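Local coordinates for molybdopterin adenylyltransferase (Pyrococcus furiosus, PDB 4LHB), which catalyses the ATP-dependent adenylation of molybdopterin, giving adenylyl-molybdopterin and diphosphate, a step in molybdenum-cofactor biosynthesis, at residues A142-I147 with V155-P160; G34-S39 with D91-T96; V71-I76 with D105-S110. One frame throughout, in Å; residues are numbered along the deposited sequence.

Contact 1: residues A142-I147 with V155-P160; sequences ATAGII and VVFSLP
Ala144 and Phe157 pair across the antiparallel beta hairpin of strands 143-148 and 153-159, their side chains on the same face of the sheet, and the methyl CB of Ala144 lies 3.5 Å from CD1 of the Phe157 ring. That CB meets the ring obliquely, and CE1 is only slightly farther away. With CG anti to the carbonyl carbon (chi1 -67°), the ring lies beside the Ala144 methyl. On the side of the sheet that carries Ala144, Phe157, Val155 and Ile146, helix 163-184 packs Ile173 and Ile180 against the same ring, and Phe121 of helix 121-133 meets it at a steep angle. On the other face, Thr143 lies opposite Ser158; its hydroxyl sits anti to the backbone N (chi1 -169°), an arrangement that turns CG2 to within 3.9 Å of Ser158 CB. Farther along, the extended Ile147 side chain brings CD1 to 4.1 Å from Val156 CG2.

The backbone supplies the polar part. Thr143 and Ser158 form one hydrogen-bonded pair, Gly145 and Val156 the next, while Ala144 with Phe157 is the non-hydrogen-bonded pair between them, its CA atoms 4.2 Å apart. Gly145 N reaches Val156 O at 3.0 Å, and Val156 N returns to Gly145 O at 2.9 Å. The hydroxyls bond outside the hairpin, Ser158 OG to Thr95 OG1 and Thr143 OG1, weakly, to Glu118 OE2. Thr143 O receives Ser158 N at 2.8 Å, nearly straight at hydrogen (167°).

Contact 2: residues G34-S39 with D91-T96; sequences GVITVS and DVVVTT
Thr37 and Thr96 stand side by side and point the same way, with CB of Thr37 3.4 Å from CG2 of Thr96. In Thr96 that methyl occupies the place between backbone N and carbonyl carbon because OG1 is anti to N (chi1 175°), where it bonds to Pro160 O. On the other face the Ile36 side chain crosses that of Val93 at a slant, CD1 to CG1 at 4.0 Å, and Ile36 CB lies 4.2 Å from Thr95 CG2. Gly34, opposite Val93, brings no side chain to this face.

Five backbone hydrogen bonds fix these pairings in a parallel register, Gly34 with Val93 through Thr37 with Thr96. Val38 N meets Thr96 O at 2.7 Å and Thr96 N meets Ile36 O at 2.8 Å. Val94 N approaches Gly34 O at 3.0 Å from a position tilted 31° from the carbonyl plane. The strand directions differ by only 16°.

This is the parallel part of the mixed central sheet of the alpha/beta domain: strand 32-38 lies between strands 64-71 and 92-96, helix 75-87 covers the Ile36 and Val93 face, and helix 51-60 covers Val35, Val94 and Thr96.

Contact 3: residues V71-I76 with D105-S110; sequences VPDDKI and DITIES
Two helix N-termini approach each other where the carboxylate of Asp73 meets the backbone of Ile106, the residue at the N-cap position of helix 107-111. Asp73 OD2 accepts from Ile106 N at 3.3 Å, a weak bond although it is nearly straight (163°). The other oxygen, OD1, comes to 3.2 Å from Asp105 OD1; both are acceptors, so this is a close approach of like charges and not a hydrogen bond, and the two carboxylate planes are turned 51° apart. Asp105 OD2 accepts from Thr102 N, and a sulfate, probably from the crystallisation liquor, lies near this side chain.

The Ile106 side chain packs against the start of helix 75-87: CG1 sits between backbone N and carbonyl carbon (chi1 55°) and lies 3.6 Å from Lys75 N, while CD1 approaches Asp73 OD2 at 3.7 Å. Next to it, the aliphatic part of Lys75 runs alongside Ser110, with CB 3.6 Å from OG and CG 3.9 Å from Ser110 CB. Asp73 is the centre of an inverse gamma turn, and Asp74 then caps helix 75-87, its OD1 accepting from Glu77 N and, weakly, from Ile76 N, while OD2 accepts from Gln150 N of a neighbouring subunit. Replacing Asp73 with an alanine would probably leave Ile106 N without its carboxylate partner and open a gap beside the Ile106 CD1 methyl.

The extended Lys75 carries NZ to a salt bridge with Asp116 of a neighbouring subunit. Within the chain, Val38 of strand 32-38 packs on Asp73 and Thr107, and Val78 of helix 75-87 backs Ile106.

Contacts 1 and 2 are both buried in the central sheet and share a border, since strand 92-96 of contact 2 lies next to strand 153-159 of contact 1; Val155 N bonds to Asp91 O across it. One pairing is antiparallel and local, between strands adjacent in sequence, the other parallel and between strands far apart in the chain. Contact 3 is only partly buried, its centre about 12 Å from the centre of the chain, and joins turns and helix starts through carboxylates and mixed polar-apolar packing, with other subunits close by. It adjoins contact 2 through Val71, whose N and O bond to Thr37 O and Ser39 N, and contact 1 through Ile108.

Contact 1: residues A142-I147 with V155-P160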
ATOM      1  N   ALA C 142     -14.286  12.058   4.866  1.00 36.96           N
ATOM      2  CA  ALA C 142     -14.750  11.578   6.157  1.00 35.18           C
ATOM      3  C   ALA C 142     -14.581  10.120   6.049  1.00 34.04           C
ATOM      4  O   ALA C 142     -14.654   9.572   4.960  1.00 30.63           O
ATOM      5  CB  ALA C 142     -16.214  11.877   6.364  1.00 36.38           C
ATOM      6  N   THR C 143     -14.352   9.477   7.173  1.00 35.56           N
ATOM      7  CA  THR C 143     -14.040   8.058   7.139  1.00 33.82           C
ATOM      8  C   THR C 143     -14.472   7.442   8.431  1.00 28.28           C
ATOM      9  O   THR C 143     -14.687   8.153   9.414  1.00 26.48           O
ATOM     10  CB  THR C 143     -12.520   7.838   6.945  1.00 35.53           C
ATOM     11  OG1 THR C 143     -12.282   6.454   6.652  1.00 43.06           O
ATOM     12  CG2 THR C 143     -11.718   8.252   8.204  1.00 31.47           C
ATOM     13  N   ALA C 144     -14.555   6.120   8.443  1.00 25.64           N
ATOM     14  CA  ALA C 144     -14.829   5.381   9.678  1.00 23.55           C
ATOM     15  C   ALA C 144     -14.225   3.994   9.554  1.00 22.51           C
ATOM     16  O   ALA C 144     -14.141   3.446   8.456  1.00 25.25           O
ATOM     17  CB  ALA C 144     -16.338   5.328   9.931  1.00 22.32           C
ATOM     18  N   GLY C 145     -13.787   3.413  10.654  1.00 21.67           N
ATOM     19  CA  GLY C 145     -13.253   2.089  10.594  1.00 21.79           C
ATOM     20  C   GLY C 145     -13.165   1.511  11.972  1.00 24.05           C
ATOM     21  O   GLY C 145     -13.432   2.229  12.953  1.00 25.30           O
ATOM     22  N   ILE C 146     -12.696   0.260  12.038  1.00 24.09           N
ATOM     23  CA  ILE C 146     -12.583  -0.500  13.262  1.00 24.76           C
ATOM     24  C   ILE C 146     -11.144  -0.781  13.578  1.00 26.83           C
ATOM     25  O   ILE C 146     -10.426  -1.337  12.753  1.00 26.41           O
ATOM     26  CB  ILE C 146     -13.273  -1.881  13.108  1.00 26.49           C
ATOM     27  CG1 ILE C 146     -14.760  -1.657  12.869  1.00 30.78           C
ATOM     28  CG2 ILE C 146     -13.131  -2.715  14.364  1.00 25.92           C
ATOM     29  CD1 ILE C 146     -15.025  -1.340  11.426  1.00 37.22           C
ATOM     30  N   ILE C 147     -10.735  -0.457  14.797  1.00 28.12           N
ATOM     31  CA  ILE C 147      -9.482  -0.914  15.330  1.00 28.42           C
ATOM     32  C   ILE C 147      -9.813  -2.082  16.272  1.00 30.13           C
ATOM     33  O   ILE C 147     -10.631  -1.929  17.145  1.00 33.72           O
ATOM     34  CB  ILE C 147      -8.805   0.219  16.160  1.00 29.05           C
ATOM     35  CG1 ILE C 147      -8.691   1.531  15.367  1.00 28.66           C
ATOM     36  CG2 ILE C 147      -7.445  -0.215  16.718  1.00 24.81           C
ATOM     37  CD1 ILE C 147      -8.108   2.725  16.131  1.00 25.36           C
ATOM     38  N   VAL C 155     -14.599   1.844  17.324  1.00 23.69           N
ATOM     39  CA  VAL C 155     -15.103   2.322  16.054  1.00 23.44           C
ATOM     40  C   VAL C 155     -14.729   3.776  16.064  1.00 25.05           C
ATOM     41  O   VAL C 155     -14.998   4.469  17.048  1.00 25.31           O
ATOM     42  CB  VAL C 155     -16.652   2.179  15.906  1.00 22.92           C
ATOM     43  CG1 VAL C 155     -17.158   2.755  14.576  1.00 20.84           C
ATOM     44  CG2 VAL C 155     -17.044   0.714  15.996  1.00 24.05           C
ATOM     45  N   VAL C 156     -14.124   4.238  14.975  1.00 24.14           N
ATOM     46  CA  VAL C 156     -13.702   5.631  14.882  1.00 24.66           C
ATOM     47  C   VAL C 156     -14.346   6.237  13.650  1.00 24.53           C
ATOM     48  O   VAL C 156     -14.320   5.646  12.592  1.00 26.59           O
ATOM     49  CB  VAL C 156     -12.138   5.766  14.812  1.00 24.97           C
ATOM     50  CG1 VAL C 156     -11.721   7.258  14.767  1.00 21.72           C
ATOM     51  CG2 VAL C 156     -11.493   4.966  15.959  1.00 20.25           C
ATOM     52  N   PHE C 157     -15.012   7.361  13.850  1.00 24.81           N
ATOM     53  CA  PHE C 157     -15.602   8.133  12.810  1.00 26.59           C
ATOM     54  C   PHE C 157     -14.765   9.439  12.754  1.00 28.74           C
ATOM     55  O   PHE C 157     -14.456  10.062  13.809  1.00 28.08           O
ATOM     56  CB  PHE C 157     -17.052   8.491  13.208  1.00 27.31           C
ATOM     57  CG  PHE C 157     -17.984   7.316  13.288  1.00 27.38           C
ATOM     58  CD1 PHE C 157     -18.600   6.815  12.148  1.00 26.90           C
ATOM     59  CD2 PHE C 157     -18.274   6.723  14.509  1.00 27.41           C
ATOM     60  CE1 PHE C 157     -19.448   5.715  12.242  1.00 26.50           C
ATOM     61  CE2 PHE C 157     -19.145   5.644  14.598  1.00 26.01           C
ATOM     62  CZ  PHE C 157     -19.712   5.130  13.475  1.00 24.02           C
ATOM     63  N   SER C 158     -14.424   9.873  11.552  1.00 26.96           N
ATOM     64  CA  SER C 158     -13.731  11.142  11.403  1.00 25.52           C
ATOM     65  C   SER C 158     -14.511  11.998  10.478  1.00 25.55           C
ATOM     66  O   SER C 158     -14.752  11.656   9.324  1.00 25.26           O
ATOM     67  CB  SER C 158     -12.286  10.948  10.917  1.00 25.07           C
ATOM     68  OG  SER C 158     -11.575  10.351  11.994  1.00 25.79           O
ATOM     69  N   LEU C 159     -14.912  13.136  11.022  1.00 29.35           N
ATOM     70  CA  LEU C 159     -15.812  14.056  10.366  1.00 30.81           C
ATOM     71  C   LEU C 159     -15.122  15.381  10.082  1.00 29.07           C
ATOM     72  O   LEU C 159     -14.140  15.701  10.750  1.00 28.83           O
ATOM     73  CB  LEU C 159     -16.982  14.303  11.317  1.00 31.06           C
ATOM     74  CG  LEU C 159     -17.742  13.090  11.835  1.00 29.25           C
ATOM     75  CD1 LEU C 159     -18.774  13.609  12.844  1.00 28.92           C
ATOM     76  CD2 LEU C 159     -18.403  12.371  10.674  1.00 28.45           C
ATOM     77  N   PRO C 160     -15.626  16.132   9.092  1.00 30.09           N
ATOM     78  CA  PRO C 160     -15.147  17.491   8.871  1.00 30.81           C
ATOM     79  C   PRO C 160     -15.480  18.386  10.028  1.00 31.23           C
ATOM     80  O   PRO C 160     -16.141  17.974  10.972  1.00 36.63           O
ATOM     81  CB  PRO C 160     -15.903  17.968   7.618  1.00 29.73           C
ATOM     82  CG  PRO C 160     -16.299  16.720   6.911  1.00 31.52           C
ATOM     83  CD  PRO C 160     -16.473  15.663   7.971  1.00 31.96           C
TER

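Contact 2: residues G34-S39 with D91-T96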
ATOM      1  N   GLY C  34     -15.943   8.905  23.027  1.00 34.09           N
ATOM      2  CA  GLY C  34     -15.015  10.018  23.125  1.00 33.62           C
ATOM      3  C   GLY C  34     -15.205  10.939  21.944  1.00 33.03           C
ATOM      4  O   GLY C  34     -15.688  10.529  20.888  1.00 28.60           O
ATOM      5  N   VAL C  35     -14.840  12.196  22.137  1.00 32.50           N
ATOM      6  CA  VAL C  35     -14.900  13.190  21.082  1.00 30.87           C
ATOM      7  C   VAL C  35     -13.558  13.922  21.068  1.00 35.38           C
ATOM      8  O   VAL C  35     -12.978  14.260  22.144  1.00 34.29           O
ATOM      9  CB  VAL C  35     -16.025  14.170  21.385  1.00 30.94           C
ATOM     10  CG1 VAL C  35     -16.219  15.190  20.291  1.00 29.35           C
ATOM     11  CG2 VAL C  35     -17.305  13.405  21.607  1.00 32.79           C
ATOM     12  N   ILE C  36     -13.036  14.151  19.863  1.00 36.22           N
ATOM     13  CA  ILE C  36     -11.787  14.910  19.688  1.00 32.08           C
ATOM     14  C   ILE C  36     -12.008  15.951  18.600  1.00 32.23           C
ATOM     15  O   ILE C  36     -12.309  15.615  17.462  1.00 32.83           O
ATOM     16  CB  ILE C  36     -10.623  13.987  19.329  1.00 28.58           C
ATOM     17  CG1 ILE C  36     -10.380  12.980  20.461  1.00 28.57           C
ATOM     18  CG2 ILE C  36      -9.374  14.809  19.072  1.00 29.25           C
ATOM     19  CD1 ILE C  36      -9.623  11.683  20.104  1.00 25.92           C
ATOM     20  N   THR C  37     -11.901  17.226  18.927  1.00 33.45           N
ATOM     21  CA  THR C  37     -12.011  18.214  17.855  1.00 35.86           C
ATOM     22  C   THR C  37     -10.572  18.607  17.500  1.00 31.99           C
ATOM     23  O   THR C  37      -9.771  18.871  18.379  1.00 32.62           O
ATOM     24  CB  THR C  37     -12.935  19.421  18.218  1.00 37.60           C
ATOM     25  OG1 THR C  37     -12.168  20.473  18.775  1.00 45.81           O
ATOM     26  CG2 THR C  37     -13.970  19.038  19.208  1.00 35.36           C
ATOM     27  N   VAL C  38     -10.216  18.546  16.230  1.00 31.55           N
ATOM     28  CA  VAL C  38      -8.863  18.910  15.846  1.00 32.90           C
ATOM     29  C   VAL C  38      -8.846  20.265  15.095  1.00 35.92           C
ATOM     30  O   VAL C  38      -9.447  20.419  14.004  1.00 31.93           O
ATOM     31  CB  VAL C  38      -8.110  17.744  15.130  1.00 34.53           C
ATOM     32  CG1 VAL C  38      -8.800  16.386  15.376  1.00 30.22           C
ATOM     33  CG2 VAL C  38      -7.892  18.004  13.664  1.00 32.71           C
ATOM     34  N   SER C  39      -8.176  21.245  15.727  1.00 37.57           N
ATOM     35  CA  SER C  39      -8.200  22.656  15.293  1.00 42.33           C
ATOM     36  C   SER C  39      -7.040  23.449  15.907  1.00 43.64           C
ATOM     37  O   SER C  39      -6.978  23.634  17.140  1.00 40.69           O
ATOM     38  CB  SER C  39      -9.517  23.347  15.720  1.00 45.42           C
ATOM     39  OG  SER C  39      -9.678  24.646  15.110  1.00 46.55           O
ATOM     40  N   ASP C  91     -15.669   2.945  23.253  1.00 32.80           N
ATOM     41  CA  ASP C  91     -15.905   1.961  22.190  1.00 32.21           C
ATOM     42  C   ASP C  91     -16.056   2.638  20.811  1.00 29.15           C
ATOM     43  O   ASP C  91     -15.870   1.984  19.728  1.00 26.02           O
ATOM     44  CB  ASP C  91     -17.248   1.231  22.426  1.00 32.67           C
ATOM     45  CG  ASP C  91     -17.344   0.589  23.801  1.00 37.13           C
ATOM     46  OD1 ASP C  91     -16.676  -0.447  24.010  1.00 36.24           O
ATOM     47  OD2 ASP C  91     -18.105   1.108  24.668  1.00 39.79           O
ATOM     48  N   VAL C  92     -16.498   3.893  20.864  1.00 22.97           N
ATOM     49  CA  VAL C  92     -16.729   4.734  19.708  1.00 23.90           C
ATOM     50  C   VAL C  92     -15.978   6.062  19.943  1.00 25.81           C
ATOM     51  O   VAL C  92     -15.959   6.567  21.056  1.00 29.37           O
ATOM     52  CB  VAL C  92     -18.203   5.084  19.543  1.00 23.08           C
ATOM     53  CG1 VAL C  92     -18.392   5.929  18.305  1.00 21.19           C
ATOM     54  CG2 VAL C  92     -19.070   3.828  19.510  1.00 21.17           C
ATOM     55  N   VAL C  93     -15.320   6.598  18.922  1.00 25.34           N
ATOM     56  CA  VAL C  93     -14.608   7.862  19.040  1.00 24.64           C
ATOM     57  C   VAL C  93     -14.867   8.650  17.791  1.00 26.22           C
ATOM     58  O   VAL C  93     -14.762   8.130  16.677  1.00 29.26           O
ATOM     59  CB  VAL C  93     -13.096   7.687  19.146  1.00 25.15           C
ATOM     60  CG1 VAL C  93     -12.433   9.053  19.077  1.00 24.68           C
ATOM     61  CG2 VAL C  93     -12.707   6.933  20.413  1.00 22.72           C
ATOM     62  N   VAL C  94     -15.193   9.919  17.961  1.00 27.80           N
ATOM     63  CA  VAL C  94     -15.457  10.747  16.837  1.00 27.57           C
ATOM     64  C   VAL C  94     -14.622  11.996  16.855  1.00 28.99           C
ATOM     65  O   VAL C  94     -14.520  12.704  17.847  1.00 30.90           O
ATOM     66  CB  VAL C  94     -16.954  10.962  16.615  1.00 28.95           C
ATOM     67  CG1 VAL C  94     -17.763  10.490  17.792  1.00 27.63           C
ATOM     68  CG2 VAL C  94     -17.272  12.342  16.082  1.00 28.76           C
ATOM     69  N   THR C  95     -13.928  12.196  15.746  1.00 27.71           N
ATOM     70  CA  THR C  95     -13.023  13.305  15.611  1.00 25.84           C
ATOM     71  C   THR C  95     -13.768  14.219  14.726  1.00 24.98           C
ATOM     72  O   THR C  95     -14.405  13.764  13.739  1.00 25.91           O
ATOM     73  CB  THR C  95     -11.681  12.866  14.966  1.00 25.12           C
ATOM     74  OG1 THR C  95     -11.895  12.370  13.608  1.00 22.47           O
ATOM     75  CG2 THR C  95     -11.079  11.792  15.829  1.00 20.73           C
ATOM     76  N   THR C  96     -13.674  15.500  15.041  1.00 25.69           N
ATOM     77  CA  THR C  96     -14.084  16.528  14.095  1.00 28.86           C
ATOM     78  C   THR C  96     -12.944  17.480  13.706  1.00 29.97           C
ATOM     79  O   THR C  96     -12.253  18.009  14.554  1.00 32.36           O
ATOM     80  CB  THR C  96     -15.274  17.335  14.630  1.00 29.50           C
ATOM     81  OG1 THR C  96     -15.544  18.393  13.700  1.00 32.41           O
ATOM     82  CG2 THR C  96     -15.019  17.873  16.061  1.00 25.51           C
TER

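Contact 3: residues V71-I76 with D105-S110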
ATOM      1  N   VAL C  71      -7.471  19.437  20.231  1.00 33.35           N
ATOM      2  CA  VAL C  71      -6.029  19.275  19.943  1.00 29.30           C
ATOM      3  C   VAL C  71      -5.650  20.037  18.670  1.00 29.07           C
ATOM      4  O   VAL C  71      -6.444  20.210  17.744  1.00 30.72           O
ATOM      5  CB  VAL C  71      -5.628  17.775  19.808  1.00 28.09           C
ATOM      6  CG1 VAL C  71      -5.876  17.010  21.106  1.00 29.76           C
ATOM      7  CG2 VAL C  71      -6.309  17.087  18.613  1.00 25.02           C
ATOM      8  N   PRO C  72      -4.430  20.505  18.598  1.00 31.44           N
ATOM      9  CA  PRO C  72      -4.002  21.108  17.342  1.00 34.28           C
ATOM     10  C   PRO C  72      -4.017  20.122  16.154  1.00 34.48           C
ATOM     11  O   PRO C  72      -4.075  18.917  16.357  1.00 31.90           O
ATOM     12  CB  PRO C  72      -2.575  21.541  17.645  1.00 32.39           C
ATOM     13  CG  PRO C  72      -2.160  20.658  18.736  1.00 35.20           C
ATOM     14  CD  PRO C  72      -3.353  20.433  19.577  1.00 33.94           C
ATOM     15  N   ASP C  73      -3.940  20.643  14.932  1.00 36.55           N
ATOM     16  CA  ASP C  73      -3.922  19.819  13.727  1.00 35.34           C
ATOM     17  C   ASP C  73      -2.548  19.209  13.616  1.00 33.71           C
ATOM     18  O   ASP C  73      -1.752  19.603  12.802  1.00 38.08           O
ATOM     19  CB  ASP C  73      -4.327  20.641  12.480  1.00 38.16           C
ATOM     20  CG  ASP C  73      -5.127  19.798  11.399  1.00 50.88           C
ATOM     21  OD1 ASP C  73      -5.792  20.482  10.590  1.00 62.95           O
ATOM     22  OD2 ASP C  73      -5.125  18.494  11.308  1.00 46.42           O
ATOM     23  N   ASP C  74      -2.282  18.219  14.459  1.00 35.90           N
ATOM     24  CA  ASP C  74      -0.947  17.664  14.690  1.00 32.97           C
ATOM     25  C   ASP C  74      -1.049  16.128  14.936  1.00 33.77           C
ATOM     26  O   ASP C  74      -1.660  15.674  15.897  1.00 31.12           O
ATOM     27  CB  ASP C  74      -0.348  18.354  15.916  1.00 35.55           C
ATOM     28  CG  ASP C  74       1.055  17.816  16.303  1.00 36.55           C
ATOM     29  OD1 ASP C  74       1.173  16.718  16.852  1.00 36.30           O
ATOM     30  OD2 ASP C  74       2.049  18.517  16.086  1.00 39.09           O
ATOM     31  N   LYS C  75      -0.408  15.340  14.088  1.00 31.47           N
ATOM     32  CA  LYS C  75      -0.516  13.896  14.175  1.00 29.37           C
ATOM     33  C   LYS C  75      -0.317  13.299  15.534  1.00 28.05           C
ATOM     34  O   LYS C  75      -1.019  12.384  15.890  1.00 26.88           O
ATOM     35  CB  LYS C  75       0.457  13.230  13.210  1.00 27.69           C
ATOM     36  CG  LYS C  75       0.629  11.733  13.367  1.00 27.06           C
ATOM     37  CD  LYS C  75       1.213  11.233  12.055  1.00 28.92           C
ATOM     38  CE  LYS C  75       1.593   9.763  12.012  1.00 29.15           C
ATOM     39  NZ  LYS C  75       2.491   9.531  10.855  1.00 27.78           N
ATOM     40  N   ILE C  76       0.700  13.744  16.254  1.00 28.89           N
ATOM     41  CA  ILE C  76       1.040  13.101  17.506  1.00 27.29           C
ATOM     42  C   ILE C  76       0.002  13.470  18.546  1.00 28.23           C
ATOM     43  O   ILE C  76      -0.354  12.621  19.354  1.00 28.08           O
ATOM     44  CB  ILE C  76       2.408  13.523  17.999  1.00 26.62           C
ATOM     45  CG1 ILE C  76       3.488  12.781  17.227  1.00 26.02           C
ATOM     46  CG2 ILE C  76       2.583  13.250  19.497  1.00 26.92           C
ATOM     47  CD1 ILE C  76       4.892  13.258  17.576  1.00 23.90           C
ATOM     48  N   ASP C 105      -3.935  19.487   7.409  1.00 40.15           N
ATOM     49  CA  ASP C 105      -4.908  18.417   7.667  1.00 36.15           C
ATOM     50  C   ASP C 105      -4.313  17.033   7.687  1.00 30.77           C
ATOM     51  O   ASP C 105      -4.040  16.500   6.657  1.00 32.33           O
ATOM     52  CB  ASP C 105      -5.984  18.432   6.564  1.00 38.93           C
ATOM     53  CG  ASP C 105      -6.857  19.661   6.621  1.00 37.36           C
ATOM     54  OD1 ASP C 105      -7.225  20.056   7.733  1.00 40.99           O
ATOM     55  OD2 ASP C 105      -7.171  20.235   5.575  1.00 38.12           O
ATOM     56  N   ILE C 106      -4.178  16.422   8.853  1.00 29.41           N
ATOM     57  CA  ILE C 106      -3.543  15.111   8.966  1.00 29.11           C
ATOM     58  C   ILE C 106      -4.405  14.027   9.627  1.00 28.13           C
ATOM     59  O   ILE C 106      -3.907  12.905   9.848  1.00 27.29           O
ATOM     60  CB  ILE C 106      -2.208  15.214   9.734  1.00 30.33           C
ATOM     61  CG1 ILE C 106      -2.386  15.880  11.120  1.00 33.14           C
ATOM     62  CG2 ILE C 106      -1.246  16.026   8.908  1.00 29.30           C
ATOM     63  CD1 ILE C 106      -3.453  15.281  12.048  1.00 31.15           C
ATOM     64  N   THR C 107      -5.686  14.337   9.888  1.00 28.21           N
ATOM     65  CA  THR C 107      -6.560  13.468  10.695  1.00 27.45           C
ATOM     66  C   THR C 107      -6.767  12.108  10.078  1.00 26.56           C
ATOM     67  O   THR C 107      -6.475  11.105  10.739  1.00 29.79           O
ATOM     68  CB  THR C 107      -7.949  14.099  11.007  1.00 28.67           C
ATOM     69  OG1 THR C 107      -7.781  15.363  11.660  1.00 28.77           O
ATOM     70  CG2 THR C 107      -8.747  13.187  11.940  1.00 24.48           C
ATOM     71  N   ILE C 108      -7.252  12.061   8.835  1.00 25.43           N
ATOM     72  CA  ILE C 108      -7.430  10.801   8.135  1.00 28.05           C
ATOM     73  C   ILE C 108      -6.078  10.036   7.931  1.00 29.71           C
ATOM     74  O   ILE C 108      -5.960   8.833   8.202  1.00 27.41           O
ATOM     75  CB  ILE C 108      -8.201  11.015   6.797  1.00 28.47           C
ATOM     76  CG1 ILE C 108      -9.600  11.567   7.141  1.00 30.16           C
ATOM     77  CG2 ILE C 108      -8.310   9.709   5.969  1.00 24.70           C
ATOM     78  CD1 ILE C 108     -10.524  11.735   5.957  1.00 30.87           C
ATOM     79  N   GLU C 109      -5.062  10.751   7.481  1.00 31.54           N
ATOM     80  CA  GLU C 109      -3.726  10.152   7.305  1.00 33.20           C
ATOM     81  C   GLU C 109      -3.187   9.587   8.641  1.00 32.18           C
ATOM     82  O   GLU C 109      -2.548   8.556   8.656  1.00 29.34           O
ATOM     83  CB  GLU C 109      -2.753  11.181   6.719  1.00 32.19           C
ATOM     84  CG  GLU C 109      -3.110  11.622   5.313  1.00 32.98           C
ATOM     85  CD  GLU C 109      -4.172  12.730   5.231  1.00 39.94           C
ATOM     86  OE1 GLU C 109      -4.667  13.286   6.287  1.00 41.40           O
ATOM     87  OE2 GLU C 109      -4.514  13.033   4.068  1.00 34.73           O
ATOM     88  N   SER C 110      -3.493  10.217   9.771  1.00 30.68           N
ATOM     89  CA  SER C 110      -2.956   9.691  11.022  1.00 35.35           C
ATOM     90  C   SER C 110      -3.694   8.410  11.503  1.00 36.25           C
ATOM     91  O   SER C 110      -3.071   7.446  11.959  1.00 33.95           O
ATOM     92  CB  SER C 110      -2.939  10.790  12.092  1.00 36.36           C
ATOM     93  OG  SER C 110      -2.489  12.016  11.529  1.00 35.55           O
TER